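Local coordinates for protein ricin B lectin (Clostridium thermocellum, PDB 3VSF) that probably hydrolyses beta-1,3-galactan from the chain end as a family 43 exo-beta-1,3-galactanase that also carries a ricin-type galactose-binding module, at residues A[293-305]-A[345-357]. Sequence-based numbering, arbitrary orientation.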
ATOM      1  N   ILE A 293       5.882  -6.408   3.066  1.00 70.16           N
ATOM      2  CA  ILE A 293       6.294  -7.772   3.394  1.00 72.36           C
ATOM      3  C   ILE A 293       5.352  -8.832   2.835  1.00 73.17           C
ATOM      4  O   ILE A 293       4.138  -8.633   2.785  1.00 73.63           O
ATOM      5  CB  ILE A 293       6.423  -7.995   4.917  1.00 76.79           C
ATOM      6  CG1 ILE A 293       5.584  -6.973   5.687  1.00 74.98           C
ATOM      7  CG2 ILE A 293       7.882  -7.946   5.343  1.00 76.76           C
ATOM      8  CD1 ILE A 293       4.093  -7.164   5.526  1.00 71.65           C
ATOM      9  N   PRO A 294       5.918  -9.968   2.407  1.00 73.90           N
ATOM     10  CA  PRO A 294       5.133 -11.118   1.954  1.00 72.67           C
ATOM     11  C   PRO A 294       4.498 -11.841   3.136  1.00 76.40           C
ATOM     12  O   PRO A 294       5.204 -12.235   4.063  1.00 76.33           O
ATOM     13  CB  PRO A 294       6.182 -12.027   1.298  1.00 73.05           C
ATOM     14  CG  PRO A 294       7.392 -11.164   1.092  1.00 74.82           C
ATOM     15  CD  PRO A 294       7.361 -10.174   2.205  1.00 71.09           C
ATOM     16  N   VAL A 295       3.180 -12.003   3.105  1.00 77.67           N
ATOM     17  CA  VAL A 295       2.479 -12.757   4.136  1.00 78.56           C
ATOM     18  C   VAL A 295       2.143 -14.152   3.617  1.00 83.25           C
ATOM     19  O   VAL A 295       1.245 -14.320   2.792  1.00 82.99           O
ATOM     20  CB  VAL A 295       1.188 -12.049   4.581  1.00 76.45           C
ATOM     21  CG1 VAL A 295       0.486 -12.858   5.659  1.00 77.61           C
ATOM     22  CG2 VAL A 295       1.501 -10.647   5.080  1.00 75.21           C
ATOM     23  N   GLN A 296       2.874 -15.149   4.105  1.00 85.20           N
ATOM     24  CA  GLN A 296       2.738 -16.514   3.611  1.00 84.67           C
ATOM     25  C   GLN A 296       1.831 -17.355   4.506  1.00 87.68           C
ATOM     26  O   GLN A 296       1.892 -17.262   5.733  1.00 90.13           O
ATOM     27  CB  GLN A 296       4.118 -17.163   3.483  1.00 85.10           C
ATOM     28  CG  GLN A 296       4.118 -18.536   2.838  1.00 88.02           C
ATOM     29  CD  GLN A 296       5.501 -18.955   2.378  1.00 88.43           C
ATOM     30  OE1 GLN A 296       6.249 -18.153   1.818  1.00 87.76           O
ATOM     31  NE2 GLN A 296       5.852 -20.213   2.620  1.00 89.05           N
ATOM     32  N   GLY A 297       0.987 -18.172   3.882  1.00 89.09           N
ATOM     33  CA  GLY A 297       0.061 -19.019   4.613  1.00 89.62           C
ATOM     34  C   GLY A 297      -0.214 -20.334   3.909  1.00 92.55           C
ATOM     35  O   GLY A 297       0.540 -20.749   3.029  1.00 92.18           O
ATOM     36  N   SER A 298      -1.303 -20.990   4.300  1.00 91.19           N
ATOM     37  CA  SER A 298      -1.666 -22.286   3.734  1.00 92.33           C
ATOM     38  C   SER A 298      -2.180 -22.166   2.301  1.00 93.70           C
ATOM     39  O   SER A 298      -1.889 -23.011   1.455  1.00 91.28           O
ATOM     40  CB  SER A 298      -2.712 -22.978   4.613  1.00 89.92           C
ATOM     41  OG  SER A 298      -3.873 -22.177   4.753  1.00 89.54           O
ATOM     42  N   SER A 299      -2.946 -21.112   2.035  1.00 93.30           N
ATOM     43  CA  SER A 299      -3.511 -20.891   0.709  1.00 92.52           C
ATOM     44  C   SER A 299      -2.443 -20.441  -0.284  1.00 94.27           C
ATOM     45  O   SER A 299      -2.372 -20.943  -1.406  1.00 95.14           O
ATOM     46  CB  SER A 299      -4.637 -19.857   0.773  1.00 92.60           C
ATOM     47  OG  SER A 299      -5.633 -20.246   1.703  1.00 95.88           O
ATOM     48  N   GLY A 300      -1.614 -19.491   0.137  1.00 92.77           N
ATOM     49  CA  GLY A 300      -0.554 -18.971  -0.707  1.00 90.07           C
ATOM     50  C   GLY A 300       0.168 -17.806  -0.064  1.00 88.70           C
ATOM     51  O   GLY A 300       0.337 -17.765   1.155  1.00 90.79           O
ATOM     52  N   THR A 301       0.595 -16.851  -0.883  1.00 86.86           N
ATOM     53  CA  THR A 301       1.312 -15.684  -0.384  1.00 83.18           C
ATOM     54  C   THR A 301       0.640 -14.380  -0.811  1.00 80.56           C
ATOM     55  O   THR A 301       0.373 -14.166  -1.993  1.00 80.63           O
ATOM     56  CB  THR A 301       2.778 -15.675  -0.860  1.00 84.01           C
ATOM     57  OG1 THR A 301       3.461 -16.818  -0.329  1.00 86.64           O
ATOM     58  CG2 THR A 301       3.482 -14.411  -0.397  1.00 81.63           C
ATOM     59  N   SER A 302       0.368 -13.517   0.163  1.00 80.58           N
ATOM     60  CA  SER A 302      -0.204 -12.203  -0.107  1.00 78.81           C
ATOM     61  C   SER A 302       0.713 -11.107   0.426  1.00 75.16           C
ATOM     62  O   SER A 302       1.061 -11.098   1.604  1.00 77.23           O
ATOM     63  CB  SER A 302      -1.593 -12.077   0.521  1.00 75.44           C
ATOM     64  OG  SER A 302      -2.485 -13.038  -0.011  1.00 81.40           O
ATOM     65  N   TYR A 303       1.100 -10.185  -0.448  1.00 69.61           N
ATOM     66  CA  TYR A 303       2.003  -9.107  -0.068  1.00 69.03           C
ATOM     67  C   TYR A 303       1.263  -7.941   0.583  1.00 67.68           C
ATOM     68  O   TYR A 303       0.333  -7.383   0.004  1.00 66.70           O
ATOM     69  CB  TYR A 303       2.802  -8.630  -1.283  1.00 69.81           C
ATOM     70  CG  TYR A 303       3.802  -9.650  -1.783  1.00 71.90           C
ATOM     71  CD1 TYR A 303       5.163  -9.481  -1.567  1.00 70.39           C
ATOM     72  CD2 TYR A 303       3.383 -10.790  -2.456  1.00 74.43           C
ATOM     73  CE1 TYR A 303       6.079 -10.413  -2.017  1.00 73.94           C
ATOM     74  CE2 TYR A 303       4.291 -11.727  -2.910  1.00 73.94           C
ATOM     75  CZ  TYR A 303       5.639 -11.534  -2.687  1.00 76.12           C
ATOM     76  OH  TYR A 303       6.546 -12.464  -3.137  1.00 78.53           O
ATOM     77  N   LEU A 304       1.683  -7.583   1.793  1.00 71.13           N
ATOM     78  CA  LEU A 304       1.046  -6.505   2.541  1.00 69.48           C
ATOM     79  C   LEU A 304       1.765  -5.174   2.353  1.00 67.58           C
ATOM     80  O   LEU A 304       2.989  -5.097   2.443  1.00 69.52           O
ATOM     81  CB  LEU A 304       0.982  -6.852   4.030  1.00 68.09           C
ATOM     82  CG  LEU A 304       0.519  -5.730   4.963  1.00 67.67           C
ATOM     83  CD1 LEU A 304      -0.877  -5.255   4.591  1.00 66.80           C
ATOM     84  CD2 LEU A 304       0.564  -6.183   6.414  1.00 71.25           C
ATOM     85  N   TYR A 305       0.990  -4.128   2.092  1.00 67.07           N
ATOM     86  CA  TYR A 305       1.528  -2.783   1.948  1.00 66.96           C
ATOM     87  C   TYR A 305       1.303  -1.971   3.218  1.00 69.10           C
ATOM     88  O   TYR A 305       0.198  -1.949   3.763  1.00 69.63           O
ATOM     89  CB  TYR A 305       0.883  -2.072   0.756  1.00 64.25           C
ATOM     90  CG  TYR A 305       1.006  -0.565   0.800  1.00 61.41           C
ATOM     91  CD1 TYR A 305       2.062   0.085   0.176  1.00 61.07           C
ATOM     92  CD2 TYR A 305       0.064   0.208   1.467  1.00 59.76           C
ATOM     93  CE1 TYR A 305       2.177   1.463   0.214  1.00 57.35           C
ATOM     94  CE2 TYR A 305       0.171   1.585   1.512  1.00 59.96           C
ATOM     95  CZ  TYR A 305       1.229   2.207   0.885  1.00 59.34           C
ATOM     96  OH  TYR A 305       1.337   3.577   0.927  1.00 61.46           O
ATOM     97  N   LYS A 345      -9.630  -7.162   5.479  1.00 74.95           N
ATOM     98  CA  LYS A 345      -9.653  -8.401   6.247  1.00 76.69           C
ATOM     99  C   LYS A 345      -8.368  -9.189   6.016  1.00 78.78           C
ATOM    100  O   LYS A 345      -7.927  -9.355   4.879  1.00 76.28           O
ATOM    101  CB  LYS A 345     -10.865  -9.254   5.871  1.00 78.98           C
ATOM    102  CG  LYS A 345     -11.073 -10.453   6.783  1.00 83.60           C
ATOM    103  CD  LYS A 345     -11.195 -11.747   5.993  1.00 84.78           C
ATOM    104  CE  LYS A 345     -11.365 -12.939   6.919  1.00 86.12           C
ATOM    105  NZ  LYS A 345     -11.439 -14.224   6.168  1.00 89.55           N
ATOM    106  N   ILE A 346      -7.771  -9.670   7.101  1.00 81.85           N
ATOM    107  CA  ILE A 346      -6.515 -10.407   7.016  1.00 80.72           C
ATOM    108  C   ILE A 346      -6.577 -11.737   7.762  1.00 83.77           C
ATOM    109  O   ILE A 346      -7.010 -11.795   8.912  1.00 84.29           O
ATOM    110  CB  ILE A 346      -5.339  -9.581   7.573  1.00 78.44           C
ATOM    111  CG1 ILE A 346      -5.198  -8.264   6.808  1.00 80.13           C
ATOM    112  CG2 ILE A 346      -4.046 -10.377   7.505  1.00 81.36           C
ATOM    113  CD1 ILE A 346      -4.013  -7.430   7.244  1.00 73.00           C
ATOM    114  N   ASP A 347      -6.144 -12.801   7.094  1.00 82.57           N
ATOM    115  CA  ASP A 347      -6.028 -14.110   7.725  1.00 87.65           C
ATOM    116  C   ASP A 347      -4.610 -14.632   7.531  1.00 88.70           C
ATOM    117  O   ASP A 347      -4.335 -15.376   6.590  1.00 89.01           O
ATOM    118  CB  ASP A 347      -7.044 -15.090   7.135  1.00 89.78           C
ATOM    119  CG  ASP A 347      -7.207 -16.342   7.979  1.00 93.21           C
ATOM    120  OD1 ASP A 347      -7.228 -16.225   9.223  1.00 93.42           O
ATOM    121  OD2 ASP A 347      -7.311 -17.445   7.401  1.00 92.20           O
ATOM    122  N   ALA A 348      -3.711 -14.227   8.425  1.00 85.51           N
ATOM    123  CA  ALA A 348      -2.294 -14.557   8.310  1.00 85.91           C
ATOM    124  C   ALA A 348      -2.049 -16.058   8.179  1.00 88.94           C
ATOM    125  O   ALA A 348      -1.109 -16.485   7.507  1.00 88.38           O
ATOM    126  CB  ALA A 348      -1.523 -13.993   9.496  1.00 86.33           C
ATOM    127  N   SER A 349      -2.897 -16.852   8.823  1.00 88.93           N
ATOM    128  CA  SER A 349      -2.768 -18.304   8.785  1.00 88.17           C
ATOM    129  C   SER A 349      -2.875 -18.845   7.361  1.00 89.32           C
ATOM    130  O   SER A 349      -2.044 -19.642   6.927  1.00 89.88           O
ATOM    131  CB  SER A 349      -3.824 -18.956   9.679  1.00 91.86           C
ATOM    132  OG  SER A 349      -5.131 -18.570   9.291  1.00 93.63           O
ATOM    133  N   SER A 350      -3.899 -18.406   6.637  1.00 90.07           N
ATOM    134  CA  SER A 350      -4.125 -18.874   5.273  1.00 92.03           C
ATOM    135  C   SER A 350      -3.266 -18.114   4.266  1.00 89.89           C
ATOM    136  O   SER A 350      -3.027 -18.589   3.157  1.00 90.78           O
ATOM    137  CB  SER A 350      -5.606 -18.757   4.903  1.00 91.03           C
ATOM    138  OG  SER A 350      -6.043 -17.411   4.969  1.00 91.85           O
ATOM    139  N   GLY A 351      -2.801 -16.932   4.659  1.00 89.05           N
ATOM    140  CA  GLY A 351      -2.019 -16.090   3.773  1.00 88.34           C
ATOM    141  C   GLY A 351      -2.902 -15.362   2.780  1.00 82.10           C
ATOM    142  O   GLY A 351      -2.612 -15.326   1.584  1.00 79.76           O
ATOM    143  N   ILE A 352      -3.988 -14.782   3.280  1.00 82.17           N
ATOM    144  CA  ILE A 352      -4.949 -14.088   2.430  1.00 82.70           C
ATOM    145  C   ILE A 352      -5.227 -12.672   2.921  1.00 82.56           C
ATOM    146  O   ILE A 352      -5.564 -12.463   4.085  1.00 85.46           O
ATOM    147  CB  ILE A 352      -6.284 -14.854   2.347  1.00 83.28           C
ATOM    148  CG1 ILE A 352      -6.077 -16.224   1.699  1.00 85.57           C
ATOM    149  CG2 ILE A 352      -7.314 -14.047   1.572  1.00 84.90           C
ATOM    150  CD1 ILE A 352      -7.343 -17.046   1.591  1.00 87.41           C
ATOM    151  N   ILE A 353      -5.083 -11.702   2.022  1.00 79.25           N
ATOM    152  CA  ILE A 353      -5.394 -10.313   2.335  1.00 78.84           C
ATOM    153  C   ILE A 353      -6.379  -9.755   1.313  1.00 74.92           C
ATOM    154  O   ILE A 353      -6.034  -9.558   0.148  1.00 73.94           O
ATOM    155  CB  ILE A 353      -4.128  -9.436   2.353  1.00 77.57           C
ATOM    156  CG1 ILE A 353      -3.040 -10.080   3.216  1.00 77.15           C
ATOM    157  CG2 ILE A 353      -4.456  -8.037   2.853  1.00 72.35           C
ATOM    158  CD1 ILE A 353      -1.738  -9.307   3.237  1.00 74.72           C
ATOM    159  N   SER A 354      -7.608  -9.503   1.753  1.00 74.21           N
ATOM    160  CA  SER A 354      -8.648  -9.023   0.851  1.00 73.95           C
ATOM    161  C   SER A 354      -9.497  -7.922   1.478  1.00 74.25           C
ATOM    162  O   SER A 354      -9.220  -7.462   2.586  1.00 74.92           O
ATOM    163  CB  SER A 354      -9.546 -10.180   0.406  1.00 76.58           C
ATOM    164  OG  SER A 354     -10.238 -10.742   1.509  1.00 81.92           O
ATOM    165  N   GLU A 355     -10.532  -7.509   0.755  1.00 71.60           N
ATOM    166  CA  GLU A 355     -11.426  -6.456   1.218  1.00 73.41           C
ATOM    167  C   GLU A 355     -12.441  -7.001   2.216  1.00 73.86           C
ATOM    168  O   GLU A 355     -12.868  -8.151   2.115  1.00 74.17           O
ATOM    169  CB  GLU A 355     -12.155  -5.822   0.031  1.00 69.89           C
ATOM    170  CG  GLU A 355     -13.099  -4.690   0.407  1.00 70.54           C
ATOM    171  CD  GLU A 355     -13.858  -4.144  -0.786  1.00 70.24           C
ATOM    172  OE1 GLU A 355     -14.441  -3.045  -0.668  1.00 67.30           O
ATOM    173  OE2 GLU A 355     -13.875  -4.812  -1.841  1.00 68.64           O
ATOM    174  N   TYR A 356     -12.822  -6.171   3.181  1.00 72.62           N
ATOM    175  CA  TYR A 356     -13.865  -6.539   4.128  1.00 71.45           C
ATOM    176  C   TYR A 356     -15.193  -5.909   3.735  1.00 75.61           C
ATOM    177  O   TYR A 356     -15.341  -4.687   3.753  1.00 76.32           O
ATOM    178  CB  TYR A 356     -13.489  -6.121   5.551  1.00 73.25           C
ATOM    179  CG  TYR A 356     -14.633  -6.238   6.533  1.00 72.52           C
ATOM    180  CD1 TYR A 356     -15.081  -7.482   6.964  1.00 73.00           C
ATOM    181  CD2 TYR A 356     -15.269  -5.106   7.027  1.00 70.43           C
ATOM    182  CE1 TYR A 356     -16.128  -7.593   7.860  1.00 69.64           C
ATOM    183  CE2 TYR A 356     -16.318  -5.208   7.924  1.00 72.34           C
ATOM    184  CZ  TYR A 356     -16.743  -6.455   8.337  1.00 72.50           C
ATOM    185  OH  TYR A 356     -17.786  -6.562   9.228  1.00 70.63           O
ATOM    186  N   ILE A 357     -16.156  -6.751   3.375  1.00 75.62           N
ATOM    187  CA  ILE A 357     -17.483  -6.276   3.001  1.00 73.05           C
ATOM    188  C   ILE A 357     -18.426  -6.329   4.197  1.00 75.42           C
ATOM    189  O   ILE A 357     -18.803  -7.412   4.648  1.00 76.57           O
ATOM    190  CB  ILE A 357     -18.085  -7.102   1.846  1.00 73.59           C
ATOM    191  CG1 ILE A 357     -17.197  -7.030   0.601  1.00 71.55           C
ATOM    192  CG2 ILE A 357     -19.487  -6.615   1.522  1.00 75.13           C
ATOM    193  CD1 ILE A 357     -16.013  -7.976   0.626  1.00 74.93           C
TER
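Two beta-hairpins meet turn against turn here, the 297-300 loop of the last four-stranded blade of the catalytic propeller docking on the 348-351 turn of a small three-stranded sheet that strand 41-43 completes. Polar backbone groups hold the outer end. Ser-298 N reaches a lone pair of Ser-349 O at 3.0 Å, in the carbonyl plane, while Ser-299 N bonds Ser-350 O at 2.8 Å; Gly-300 N adds a weak bond to the same Ser-350 oxygen. The two backbones approach closely at Gly-297 and Gly-351, CA to CA 3.7 Å, with no side chain between them. Gly-351, at positive phi, is also the first residue of a G1 beta bulge, in which it and Ile-352 both face Asp-347. Five such four-stranded antiparallel blades make up the propeller of family 43, and the three-stranded sheet packs against the last of them. Ser-302 OG, turned anti to its own carbonyl carbon (chi1 -61°), bonds Gly-351 O at 2.8 Å, approaching from above the carbonyl plane. Deeper in, Ile-353 supplies the apolar part: its extended CG1-CD1 arm lays CG1 against Ser-302 CB and ends with CD1 3.7 Å from Leu-304 CB. From strand 293-296, Val-295 crosses this arm at about a right angle, CG2 lying 4.0 Å from Ile-353 CD1. Pro-327 of strand 322-330 and Val-344 of strand 343-347 also touch Ile-353, placing its side chain between the two sheets.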